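Local coordinates for malonyl acyl carrier protein transacylase (Streptococcus pneumoniae, PDB 3IM8) that probably catalyses transfer of the malonyl group from malonyl-CoA to holo acyl carrier protein, a step that supplies malonyl-ACP for fatty acid synthesis, at residues E121-D126 and S195-T200; G128-V133 and V166-V171; V133-V138 and T161-V166; Q146-L151 and D175-L180; G152-A157 and V171-R176. All coordinates share one frame; numbering follows the deposited sequence.

Contacts 2 and 3 are two lengths of one antiparallel pairing, strands 129-134 and 164-169, and share Val133 and Val166; their centres lie 13 Å apart. Helices 138-148 and 171-184, joined in contact 4, pack on the face of this sheet that carries Val131 and Ile167. Contact 5 sets the start of strand 154-161 against helix 171-184, and its centre lies about 6 Å from those of both contacts 2 and 4. Contact 1 holds the loop with the predicted catalytic His199 and touches the sheet through Pro197 CB, 3.5 Å from Gly169 N. The side chain of Ala168 in contact 2 lies about 7 Å from that of His199, whereas contact 4 is remote from the active site.

Contact 1 (E121-D126 and S195-T200); sequences EAAPAD and SGPFHT. With ACT (acetate ion), chain B.
Ala123, the first residue past the end of helix 105-122, turns its methyl into the loop that carries the predicted catalytic His199. Its CB lies 3.7 Å from Pro197 CD and 4.0 Å from Phe198 CE2, so one methyl touches both a proline ring and an aromatic ring. The carbonyls of Ala123 and Pro124 converge on Gly196 of the loop: Pro124 O is 3.3 Å from Gly196 CA, and Ala123 O makes a CA-H...O contact with the same carbon. Phe198 spans the distance between the helix end and a bound acetate. Its CB is 4.1 Å from acetate O, and CG is anti to the carbonyl carbon (chi1 -66°). On one side of the ring CD1 lies 3.7 Å from the acetate CH3, which is in the ring plane at its edge; on the other, CE2 meets the Ala123 methyl and carbonyl. Gly196 O sits above one ring face, near the rim. The next residue, His199, gives a hydrogen bond from NE2 to acetate O (2.7 Å), with its ND1 bonded to Gln247 O. The acetate, probably from the crystallisation liquor, also bonds Ser90, the predicted nucleophile, and Arg115. Apolar and CA-H...O contacts thus hold the loop to the helix end, while its histidine meets an anion, consistent with a site that receives a malonyl carboxylate.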
# COMPACT_ATOMS: atom_id res chain seq x y z
N GLU A 121 -4.36 0.69 -16.96
CA GLU A 121 -5.05 1.20 -18.16
C GLU A 121 -5.62 2.60 -17.94
O GLU A 121 -5.56 3.43 -18.80
CB GLU A 121 -6.13 0.21 -18.65
CG GLU A 121 -7.44 0.21 -17.84
CD GLU A 121 -8.39 -0.99 -18.13
OE1 GLU A 121 -9.51 -0.74 -18.63
OE2 GLU A 121 -8.02 -2.16 -17.79
N ALA A 122 -6.19 2.84 -16.77
CA ALA A 122 -6.84 4.10 -16.52
C ALA A 122 -5.80 5.19 -16.27
O ALA A 122 -6.04 6.35 -16.59
CB ALA A 122 -7.81 3.98 -15.35
N ALA A 123 -4.64 4.83 -15.73
CA ALA A 123 -3.62 5.81 -15.42
C ALA A 123 -2.22 5.24 -15.66
O ALA A 123 -1.62 4.70 -14.72
CB ALA A 123 -3.78 6.29 -13.95
N PRO A 124 -1.69 5.32 -16.92
CA PRO A 124 -0.38 4.62 -17.13
C PRO A 124 0.78 5.24 -16.30
O PRO A 124 0.70 6.42 -15.88
CB PRO A 124 -0.15 4.69 -18.67
CG PRO A 124 -1.56 4.97 -19.27
CD PRO A 124 -2.26 5.83 -18.20
N ALA A 125 1.85 4.46 -16.09
CA ALA A 125 2.94 4.80 -15.15
C ALA A 125 3.66 6.11 -15.44
O ALA A 125 4.18 6.77 -14.51
CB ALA A 125 3.96 3.66 -15.05
N ASP A 126 3.68 6.50 -16.71
CA ASP A 126 4.34 7.74 -17.07
C ASP A 126 3.38 8.93 -17.22
O ASP A 126 3.85 10.03 -17.43
CB ASP A 126 5.17 7.56 -18.38
CG ASP A 126 6.20 8.71 -18.62
OD1 ASP A 126 6.32 9.12 -19.80
OD2 ASP A 126 6.88 9.21 -17.67
N SER A 195 4.45 6.03 -10.64
CA SER A 195 3.19 5.45 -11.13
C SER A 195 2.30 6.54 -11.72
O SER A 195 2.63 7.77 -11.64
CB SER A 195 2.42 4.75 -9.99
OG SER A 195 2.09 5.67 -8.95
N GLY A 196 1.18 6.12 -12.31
CA GLY A 196 0.15 7.07 -12.69
C GLY A 196 -0.33 7.88 -11.49
O GLY A 196 0.01 7.55 -10.33
N PRO A 197 -1.13 8.95 -11.72
CA PRO A 197 -1.58 9.73 -10.57
C PRO A 197 -2.72 9.00 -9.79
O PRO A 197 -3.84 9.43 -9.83
CB PRO A 197 -2.05 11.05 -11.21
CG PRO A 197 -2.53 10.67 -12.62
CD PRO A 197 -1.85 9.33 -12.97
N PHE A 198 -2.38 7.89 -9.11
CA PHE A 198 -3.28 7.06 -8.32
C PHE A 198 -3.79 7.87 -7.12
O PHE A 198 -3.10 8.79 -6.63
CB PHE A 198 -2.51 5.82 -7.81
CG PHE A 198 -2.06 4.86 -8.89
CD1 PHE A 198 -1.12 3.90 -8.59
CD2 PHE A 198 -2.60 4.88 -10.17
CE1 PHE A 198 -0.71 2.95 -9.54
CE2 PHE A 198 -2.20 3.96 -11.14
CZ PHE A 198 -1.24 2.98 -10.83
N HIS A 199 -4.97 7.52 -6.61
CA HIS A 199 -5.57 8.15 -5.39
C HIS A 199 -6.02 9.61 -5.63
O HIS A 199 -6.03 10.45 -4.72
CB HIS A 199 -4.69 7.96 -4.13
CG HIS A 199 -4.14 6.57 -3.97
ND1 HIS A 199 -4.91 5.51 -3.56
CD2 HIS A 199 -2.90 6.07 -4.20
CE1 HIS A 199 -4.18 4.41 -3.55
NE2 HIS A 199 -2.95 4.72 -3.92
N THR A 200 -6.48 9.86 -6.88
CA THR A 200 -7.14 11.09 -7.34
C THR A 200 -8.38 10.69 -8.20
O THR A 200 -8.50 9.52 -8.63
CB THR A 200 -6.17 11.99 -8.18
OG1 THR A 200 -6.01 11.46 -9.51
CG2 THR A 200 -4.78 12.15 -7.49
C ACT B . -0.85 1.81 -5.52
O ACT B . -1.58 2.81 -5.15
OXT ACT B . -1.35 0.56 -5.63
CH3 ACT B . 0.57 2.26 -5.76

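Contact 2 (G128-V133 and V166-V171); sequences GKMVAV and VIAGEV
Strands 129-133 and 166-169 run antiparallel, their axes 4.6 Å apart at closest approach, with Lys129-Gly169 and Val131-Ile167 as hydrogen-bonded pairs. Lys129 N gives to Gly169 O at 2.8 Å and Val131 N to Ile167 O at 3.0 Å, each bond being returned by the partner's N-H. Alternating with them are the non-hydrogen-bonded pairs Met130-Ala168 and Ala132-Val166, where CA-H...O contacts fill in: Met130 CA lies 3.3 Å from Ile167 O. Met130 belongs to the face that also holds Ala132, Val166 and Ala168. Its CG rests 3.7 Å from Ala168 CB, and a bend at chi3 (65°) places CE against Val166 CG1, so that the thioether chain touches two neighbours on the opposing strand. Val166 CG2 reaches Ala132 CB. These are the two central strands of the ferredoxin-like small subdomain of FabD enzymes; strand 188-191 flanks 129-134 and strand 154-161 flanks 164-169. On the other face, Ile167 holds CG1 between its backbone N and carbonyl carbon (chi1 63°), where it lies 4.0 Å from Val131 CB. Its CG2 branch meets Val133 CG2 at 4.1 Å, the two side chains crossing at a slant. Helices 138-148 and 171-184 pack over this face, Ile167 touching Ile141, Cys145 and Ala177. Past the Lys129-Gly169 pair, Gly128 CA lies near Gly169 O and Val171 CG2 comes to 4.1 Å from Gly128 O.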
# COMPACT_ATOMS: atom_id res chain seq x y z
N GLY A 128 0.24 11.86 -16.15
CA GLY A 128 0.12 12.82 -15.02
C GLY A 128 1.38 13.17 -14.20
O GLY A 128 2.49 13.04 -14.67
N LYS A 129 1.23 13.64 -12.97
CA LYS A 129 2.41 14.08 -12.22
C LYS A 129 2.17 13.81 -10.72
O LYS A 129 1.02 13.68 -10.31
CB LYS A 129 2.74 15.56 -12.52
CG LYS A 129 4.08 16.08 -11.91
CD LYS A 129 4.77 17.28 -12.62
CE LYS A 129 5.98 17.74 -11.73
NZ LYS A 129 7.06 18.62 -12.33
N MET A 130 3.25 13.71 -9.93
CA MET A 130 3.27 13.44 -8.49
C MET A 130 4.43 14.20 -7.86
O MET A 130 5.59 14.10 -8.33
CB MET A 130 3.43 11.92 -8.22
CG MET A 130 2.13 11.12 -8.47
SD MET A 130 2.36 9.35 -8.37
CE MET A 130 2.78 9.34 -6.61
N VAL A 131 4.16 14.98 -6.82
CA VAL A 131 5.24 15.69 -6.22
C VAL A 131 5.15 15.39 -4.77
O VAL A 131 4.07 15.43 -4.24
CB VAL A 131 5.15 17.23 -6.48
CG1 VAL A 131 6.23 17.93 -5.69
CG2 VAL A 131 5.37 17.52 -7.96
N ALA A 132 6.26 15.03 -4.13
CA ALA A 132 6.29 14.97 -2.67
C ALA A 132 6.58 16.37 -2.12
O ALA A 132 7.60 16.98 -2.43
CB ALA A 132 7.36 13.99 -2.17
N VAL A 133 5.65 16.85 -1.30
CA VAL A 133 5.79 18.14 -0.63
C VAL A 133 6.25 17.93 0.80
O VAL A 133 5.48 17.52 1.67
CB VAL A 133 4.46 18.92 -0.62
CG1 VAL A 133 4.64 20.28 0.03
CG2 VAL A 133 3.92 19.07 -2.04
N VAL A 166 2.31 13.69 -0.56
CA VAL A 166 2.40 13.67 -1.98
C VAL A 166 1.09 14.16 -2.60
O VAL A 166 0.00 13.63 -2.30
CB VAL A 166 2.73 12.25 -2.56
CG1 VAL A 166 2.90 12.32 -4.10
CG2 VAL A 166 3.97 11.65 -1.88
N ILE A 167 1.22 15.16 -3.48
CA ILE A 167 0.08 15.61 -4.31
C ILE A 167 0.17 14.92 -5.66
O ILE A 167 1.25 14.66 -6.15
CB ILE A 167 0.08 17.17 -4.44
CG1 ILE A 167 1.35 17.66 -5.16
CG2 ILE A 167 0.11 17.80 -3.05
CD1 ILE A 167 1.14 18.99 -5.90
N ALA A 168 -0.98 14.65 -6.28
CA ALA A 168 -0.97 14.04 -7.58
C ALA A 168 -2.07 14.61 -8.50
O ALA A 168 -2.99 15.31 -8.03
CB ALA A 168 -1.13 12.52 -7.42
N GLY A 169 -1.99 14.29 -9.80
CA GLY A 169 -3.05 14.57 -10.78
C GLY A 169 -2.50 14.87 -12.16
O GLY A 169 -1.49 14.31 -12.54
N GLU A 170 -3.14 15.79 -12.90
CA GLU A 170 -2.72 16.12 -14.29
C GLU A 170 -1.57 17.15 -14.33
O GLU A 170 -1.36 17.95 -13.41
CB GLU A 170 -3.92 16.64 -15.10
CG GLU A 170 -5.13 15.73 -15.06
CD GLU A 170 -6.37 16.37 -15.63
OE1 GLU A 170 -7.11 17.01 -14.90
OE2 GLU A 170 -6.62 16.20 -16.83
N VAL A 171 -0.79 17.10 -15.42
CA VAL A 171 0.48 17.84 -15.46
C VAL A 171 0.29 19.32 -15.18
O VAL A 171 0.88 19.83 -14.26
CB VAL A 171 1.24 17.67 -16.78
CG1 VAL A 171 2.55 18.49 -16.74
CG2 VAL A 171 1.48 16.18 -17.08

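Contact 3 (V133-V138 and T161-V166); sequences VLNTPV and TPAQIV
Three backbone hydrogen bonds join Val133-Asn135 to Ala163-Ile165. Val133 N gives to Ile165 O at 2.8 Å, and Ile165 N returns a nearly straight bond to Val133 O at 3.2 Å. Asn135 N then donates to Ala163 O at 3.0 Å, from well above the carbonyl plane (49° out of it), as the strand pair comes to its end. Leu134 CA adds a CA-H...O contact to the same Ala163 O. One water extends the polar link, accepting from Val138 N and donating to Pro162 O at 2.7 Å. Apolar contacts lie on both faces. Leu134 and Gln164 lie side by side, with Leu134 CD1 3.9 Å from Gln164 CG, and Gln164 OE1 is bonded to Asn160. On the other face Ile165 CG1 is anti to the carbonyl carbon (chi1 -70°), and CD1 beyond it meets Val138 CB at 3.9 Å, at the first turn of helix 138-148; Ile141 of that helix also touches Ile165. Asn135 ND2 lies 3.2 Å from Ala163 CB. Thr161 OG1 accepts from Ala163 N in an ST turn. It sits within the type I turn of the 154-161/164-169 hairpin, beside the first strand-to-helix connection of the ferredoxin-like subdomain.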
# COMPACT_ATOMS: atom_id res chain seq x y z
N VAL A 133 5.65 16.85 -1.30
CA VAL A 133 5.79 18.14 -0.63
C VAL A 133 6.25 17.93 0.80
O VAL A 133 5.48 17.52 1.67
CB VAL A 133 4.46 18.92 -0.62
CG1 VAL A 133 4.64 20.28 0.03
CG2 VAL A 133 3.92 19.07 -2.04
N LEU A 134 7.53 18.21 1.04
CA LEU A 134 8.16 17.99 2.33
C LEU A 134 8.09 19.22 3.23
O LEU A 134 8.18 20.36 2.76
CB LEU A 134 9.61 17.55 2.15
CG LEU A 134 9.84 16.09 1.77
CD1 LEU A 134 8.81 15.63 0.75
CD2 LEU A 134 11.25 15.89 1.24
N ASN A 135 7.90 19.00 4.52
CA ASN A 135 7.89 20.08 5.51
C ASN A 135 7.07 21.34 5.17
O ASN A 135 7.60 22.45 5.21
CB ASN A 135 9.33 20.48 5.85
CG ASN A 135 10.13 19.34 6.44
OD1 ASN A 135 11.18 18.96 5.92
ND2 ASN A 135 9.64 18.78 7.54
N THR A 136 5.77 21.15 4.95
CA THR A 136 4.81 22.25 4.87
C THR A 136 3.48 21.84 5.52
O THR A 136 3.09 20.68 5.41
CB THR A 136 4.55 22.67 3.41
OG1 THR A 136 3.26 22.20 3.00
CG2 THR A 136 5.61 22.08 2.49
N PRO A 137 2.80 22.76 6.20
CA PRO A 137 1.56 22.39 6.90
C PRO A 137 0.53 21.80 5.93
O PRO A 137 0.42 22.25 4.79
CB PRO A 137 1.06 23.74 7.43
CG PRO A 137 2.26 24.53 7.57
CD PRO A 137 3.09 24.20 6.38
N VAL A 138 -0.22 20.79 6.38
CA VAL A 138 -1.23 20.14 5.53
C VAL A 138 -2.21 21.14 4.90
O VAL A 138 -2.55 21.02 3.73
CB VAL A 138 -1.98 18.96 6.27
CG1 VAL A 138 -2.60 19.42 7.56
CG2 VAL A 138 -3.01 18.30 5.38
N THR A 161 3.48 11.34 6.32
CA THR A 161 3.78 11.91 7.65
C THR A 161 3.24 13.35 7.71
O THR A 161 2.86 13.90 6.66
CB THR A 161 5.31 11.90 7.94
OG1 THR A 161 5.94 12.96 7.22
CG2 THR A 161 5.96 10.52 7.51
N PRO A 162 3.16 13.96 8.93
CA PRO A 162 2.74 15.38 8.97
C PRO A 162 3.67 16.30 8.14
O PRO A 162 3.27 17.41 7.74
CB PRO A 162 2.80 15.73 10.46
CG PRO A 162 2.56 14.39 11.19
CD PRO A 162 3.32 13.39 10.29
N ALA A 163 4.88 15.82 7.83
CA ALA A 163 5.84 16.61 7.01
C ALA A 163 6.20 15.95 5.65
O ALA A 163 7.27 16.16 5.10
CB ALA A 163 7.08 16.96 7.83
N GLN A 164 5.29 15.12 5.15
CA GLN A 164 5.54 14.40 3.91
C GLN A 164 4.22 14.05 3.24
O GLN A 164 3.60 13.03 3.56
CB GLN A 164 6.35 13.13 4.18
CG GLN A 164 7.41 12.84 3.13
CD GLN A 164 6.90 11.92 2.03
OE1 GLN A 164 5.98 12.28 1.29
NE2 GLN A 164 7.49 10.74 1.93
N ILE A 165 3.80 14.89 2.31
CA ILE A 165 2.53 14.68 1.63
C ILE A 165 2.72 14.75 0.13
O ILE A 165 3.26 15.73 -0.39
CB ILE A 165 1.47 15.76 2.11
CG1 ILE A 165 1.09 15.44 3.58
CG2 ILE A 165 0.23 15.76 1.17
CD1 ILE A 165 0.43 16.54 4.37
N VAL A 166 2.31 13.69 -0.56
CA VAL A 166 2.40 13.67 -1.98
C VAL A 166 1.09 14.16 -2.60
O VAL A 166 0.00 13.63 -2.30
CB VAL A 166 2.73 12.25 -2.56
CG1 VAL A 166 2.90 12.32 -4.10
CG2 VAL A 166 3.97 11.65 -1.88
O HOH W 1 1.11 18.95 8.46

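Contact 4 (Q146-L151 and D175-L180)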
# COMPACT_ATOMS: atom_id res chain seq x y z
N GLN A 146 -6.38 23.12 -3.99
CA GLN A 146 -7.71 23.66 -4.26
C GLN A 146 -7.71 24.82 -5.26
O GLN A 146 -8.42 24.71 -6.27
CB GLN A 146 -8.47 23.95 -2.95
CG GLN A 146 -9.30 22.69 -2.59
CD GLN A 146 -9.56 22.55 -1.11
OE1 GLN A 146 -9.49 23.55 -0.37
NE2 GLN A 146 -9.88 21.30 -0.65
N LYS A 147 -6.92 25.87 -5.02
CA LYS A 147 -6.77 26.95 -6.01
C LYS A 147 -6.40 26.41 -7.40
O LYS A 147 -6.97 26.81 -8.42
CB LYS A 147 -5.71 27.94 -5.57
CG LYS A 147 -5.81 29.30 -6.27
CD LYS A 147 -4.91 30.32 -5.57
CE LYS A 147 -5.26 30.54 -4.04
NZ LYS A 147 -4.10 30.99 -3.15
N ALA A 148 -5.47 25.47 -7.44
CA ALA A 148 -4.97 24.92 -8.70
C ALA A 148 -5.97 24.05 -9.46
O ALA A 148 -5.78 23.86 -10.65
CB ALA A 148 -3.68 24.13 -8.47
N SER A 149 -7.01 23.54 -8.76
CA SER A 149 -8.01 22.57 -9.33
C SER A 149 -8.90 23.10 -10.44
O SER A 149 -9.55 22.33 -11.18
CB SER A 149 -8.92 21.98 -8.23
OG SER A 149 -8.20 21.14 -7.36
N GLU A 150 -8.95 24.41 -10.55
CA GLU A 150 -9.62 25.04 -11.65
C GLU A 150 -8.98 24.63 -12.97
O GLU A 150 -9.65 24.52 -14.04
CB GLU A 150 -9.47 26.53 -11.49
CG GLU A 150 -10.03 27.26 -12.66
CD GLU A 150 -10.00 28.75 -12.46
OE1 GLU A 150 -8.89 29.32 -12.31
OE2 GLU A 150 -11.11 29.31 -12.46
N LEU A 151 -7.67 24.44 -12.90
CA LEU A 151 -6.87 24.08 -14.06
C LEU A 151 -6.89 22.57 -14.40
O LEU A 151 -6.23 22.18 -15.35
CB LEU A 151 -5.44 24.62 -13.86
CG LEU A 151 -5.21 26.13 -14.07
CD1 LEU A 151 -6.09 27.04 -13.24
CD2 LEU A 151 -3.76 26.47 -13.83
N ASP A 175 1.61 21.33 -11.81
CA ASP A 175 2.60 22.43 -11.99
C ASP A 175 2.06 23.71 -11.36
O ASP A 175 2.82 24.44 -10.73
CB ASP A 175 2.92 22.69 -13.49
CG ASP A 175 3.82 21.60 -14.12
OD1 ASP A 175 4.56 20.92 -13.36
OD2 ASP A 175 3.77 21.42 -15.36
N ARG A 176 0.76 24.00 -11.51
CA ARG A 176 0.16 25.23 -10.94
C ARG A 176 0.18 25.12 -9.41
O ARG A 176 0.60 26.07 -8.71
CB ARG A 176 -1.26 25.49 -11.55
CG ARG A 176 -2.09 26.76 -11.07
CD ARG A 176 -1.48 28.22 -11.24
NE ARG A 176 -2.29 29.20 -10.44
CZ ARG A 176 -1.83 30.31 -9.83
NH1 ARG A 176 -0.55 30.66 -9.90
NH2 ARG A 176 -2.66 31.10 -9.14
N ALA A 177 -0.23 23.95 -8.88
CA ALA A 177 -0.08 23.63 -7.45
C ALA A 177 1.31 23.86 -6.82
O ALA A 177 1.39 24.46 -5.77
CB ALA A 177 -0.54 22.20 -7.18
N VAL A 178 2.40 23.39 -7.43
CA VAL A 178 3.75 23.62 -6.84
C VAL A 178 4.17 25.08 -6.92
O VAL A 178 4.84 25.58 -6.02
CB VAL A 178 4.91 22.70 -7.43
CG1 VAL A 178 4.73 21.22 -7.04
CG2 VAL A 178 5.10 22.84 -8.91
N GLU A 179 3.74 25.77 -7.97
CA GLU A 179 3.99 27.21 -8.11
C GLU A 179 3.34 27.88 -6.93
O GLU A 179 3.94 28.72 -6.24
CB GLU A 179 3.41 27.73 -9.44
CG GLU A 179 3.45 29.26 -9.63
CD GLU A 179 2.60 29.71 -10.79
OE1 GLU A 179 2.86 29.22 -11.92
OE2 GLU A 179 1.67 30.56 -10.59
N LEU A 180 2.09 27.49 -6.64
CA LEU A 180 1.42 28.09 -5.49
C LEU A 180 2.15 27.69 -4.21
O LEU A 180 2.31 28.52 -3.32
CB LEU A 180 -0.05 27.71 -5.47
CG LEU A 180 -0.94 28.51 -6.42
CD1 LEU A 180 -2.26 27.75 -6.60
CD2 LEU A 180 -1.15 29.96 -5.91
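Leu180 and Lys147 meet at about a right angle between two helices. CG of Leu180 is anti to its carbonyl carbon (chi1 -79°), and CD1 comes within 3.6 Å of Lys147 CB, while CD2 lies 3.8 Å from Lys147 CD. The lysine sets CG anti to its backbone N and stays extended through chi2 (168°), and it is CB, CG and CD that lie against the leucine methyls; the bend at chi3 comes only beyond CD. NZ is 6.2 Å from Arg176 NH2, so the like charges do not touch. Ala148 is the small residue of the interface: its CB sits 3.5 Å from Ala177 N and 3.9 Å from Ala177 CB, and the CA atoms of the two alanines are only 5.2 Å apart, which lets the backbones come close. Val154 of strand 154-161 touches both alanines; helices 138-148 and 171-184 are the two that pack on one face of the ferredoxin-like sheet. Leu151, further along the chain, pushes CD2 onto the aliphatic part of Arg176, close to both CB and CG. Arg176 has CG anti to the backbone N, then bends at chi2 (59°). One face of its guanidinium has Leu180 CG 3.9 Å from the plane, over its centre. NH1 pairs with Glu179 OE2 in a salt bridge one turn along the same helix, although the modelled separation is implausibly short and its exact length doubtful.

Contact 5 (G152-A157 and V171-R176); sequences GVVTPA and VVAVDR
This is apolar strand-on-helix packing, in which the start of strand 154-161 and the residues leading into it, Gly152 and Val153, rest against the first turns of helix 171-184. Ala173 turns its methyl into the backbone of the approaching segment, with CB 3.4 Å from Gly152 O and 3.7 Å from Val153 O. Gly152 is the residue at the closest backbone approach, its CA 5.1 Å from Ala173 CA. Val154 supplies the side-chain part of the contact. Its CG1 stands between the backbone N and the carbonyl carbon (chi1 50°) and lies 3.9 Å from Ala173 CB, while CG2, anti to the backbone N, meets Val174 CG2 at 3.7 Å. One branch thus touches each of two successive helix residues. Val174 also reaches Ile167, Val131 and Lys129 of the sheet, and Val154 packs on Cys145 and Ala148 of helix 138-148. Polar ties nearby include Val153 N to Glu170 OE1, at the N-cap of the helix. Between the two segments themselves no hydrogen bond crosses, so the helix start is held against the strand by close apolar fit, with small residues at the nearest approach.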
# COMPACT_ATOMS: atom_id res chain seq x y z
N GLY A 152 -7.60 21.74 -13.61
CA GLY A 152 -7.65 20.26 -13.73
C GLY A 152 -7.46 19.49 -12.41
O GLY A 152 -7.21 20.08 -11.35
N VAL A 153 -7.54 18.16 -12.46
CA VAL A 153 -7.28 17.31 -11.27
C VAL A 153 -5.91 17.50 -10.61
O VAL A 153 -4.88 17.19 -11.21
CB VAL A 153 -7.51 15.81 -11.56
CG1 VAL A 153 -7.36 15.01 -10.24
CG2 VAL A 153 -8.92 15.60 -12.19
N VAL A 154 -5.90 18.03 -9.38
CA VAL A 154 -4.73 17.99 -8.49
C VAL A 154 -5.16 17.89 -7.02
O VAL A 154 -5.79 18.80 -6.49
CB VAL A 154 -3.83 19.23 -8.72
CG1 VAL A 154 -4.69 20.52 -8.69
CG2 VAL A 154 -2.71 19.25 -7.72
N THR A 155 -4.87 16.78 -6.35
CA THR A 155 -5.17 16.70 -4.88
C THR A 155 -4.04 15.99 -4.11
O THR A 155 -3.19 15.32 -4.74
CB THR A 155 -6.50 15.97 -4.57
OG1 THR A 155 -6.51 14.69 -5.20
CG2 THR A 155 -7.70 16.80 -5.04
N PRO A 156 -4.00 16.14 -2.76
CA PRO A 156 -3.07 15.26 -2.05
C PRO A 156 -3.48 13.81 -2.28
O PRO A 156 -4.66 13.49 -2.18
CB PRO A 156 -3.23 15.67 -0.58
CG PRO A 156 -3.64 17.12 -0.65
CD PRO A 156 -4.63 17.11 -1.85
N ALA A 157 -2.51 12.96 -2.61
CA ALA A 157 -2.71 11.53 -2.87
C ALA A 157 -2.28 10.68 -1.66
O ALA A 157 -2.93 9.70 -1.32
CB ALA A 157 -1.90 11.09 -4.15
N VAL A 171 -0.79 17.10 -15.42
CA VAL A 171 0.48 17.84 -15.46
C VAL A 171 0.29 19.32 -15.18
O VAL A 171 0.88 19.83 -14.26
CB VAL A 171 1.24 17.67 -16.78
CG1 VAL A 171 2.55 18.49 -16.74
CG2 VAL A 171 1.48 16.18 -17.08
N VAL A 172 -0.53 19.99 -15.98
CA VAL A 172 -0.64 21.45 -15.89
C VAL A 172 -1.17 21.86 -14.52
O VAL A 172 -0.68 22.83 -13.90
CB VAL A 172 -1.57 22.01 -16.96
CG1 VAL A 172 -1.85 23.51 -16.67
CG2 VAL A 172 -0.96 21.76 -18.36
N ALA A 173 -2.17 21.10 -14.05
CA ALA A 173 -2.77 21.36 -12.74
C ALA A 173 -1.75 21.16 -11.62
O ALA A 173 -1.67 21.98 -10.68
CB ALA A 173 -4.04 20.52 -12.53
N VAL A 174 -0.94 20.09 -11.69
CA VAL A 174 0.04 19.87 -10.61
C VAL A 174 1.17 20.92 -10.61
O VAL A 174 1.64 21.32 -9.53
CB VAL A 174 0.60 18.42 -10.61
CG1 VAL A 174 1.89 18.35 -9.72
CG2 VAL A 174 -0.48 17.40 -10.09
N ASP A 175 1.61 21.33 -11.81
CA ASP A 175 2.60 22.43 -11.99
C ASP A 175 2.06 23.71 -11.36
O ASP A 175 2.82 24.44 -10.73
CB ASP A 175 2.92 22.69 -13.49
CG ASP A 175 3.82 21.60 -14.12
OD1 ASP A 175 4.56 20.92 -13.36
OD2 ASP A 175 3.77 21.42 -15.36
N ARG A 176 0.76 24.00 -11.51
CA ARG A 176 0.16 25.23 -10.94
C ARG A 176 0.18 25.12 -9.41
O ARG A 176 0.60 26.07 -8.71
CB ARG A 176 -1.26 25.49 -11.55
CG ARG A 176 -2.09 26.76 -11.07
CD ARG A 176 -1.48 28.22 -11.24
NE ARG A 176 -2.29 29.20 -10.44
CZ ARG A 176 -1.83 30.31 -9.83
NH1 ARG A 176 -0.55 30.66 -9.90
NH2 ARG A 176 -2.66 31.10 -9.14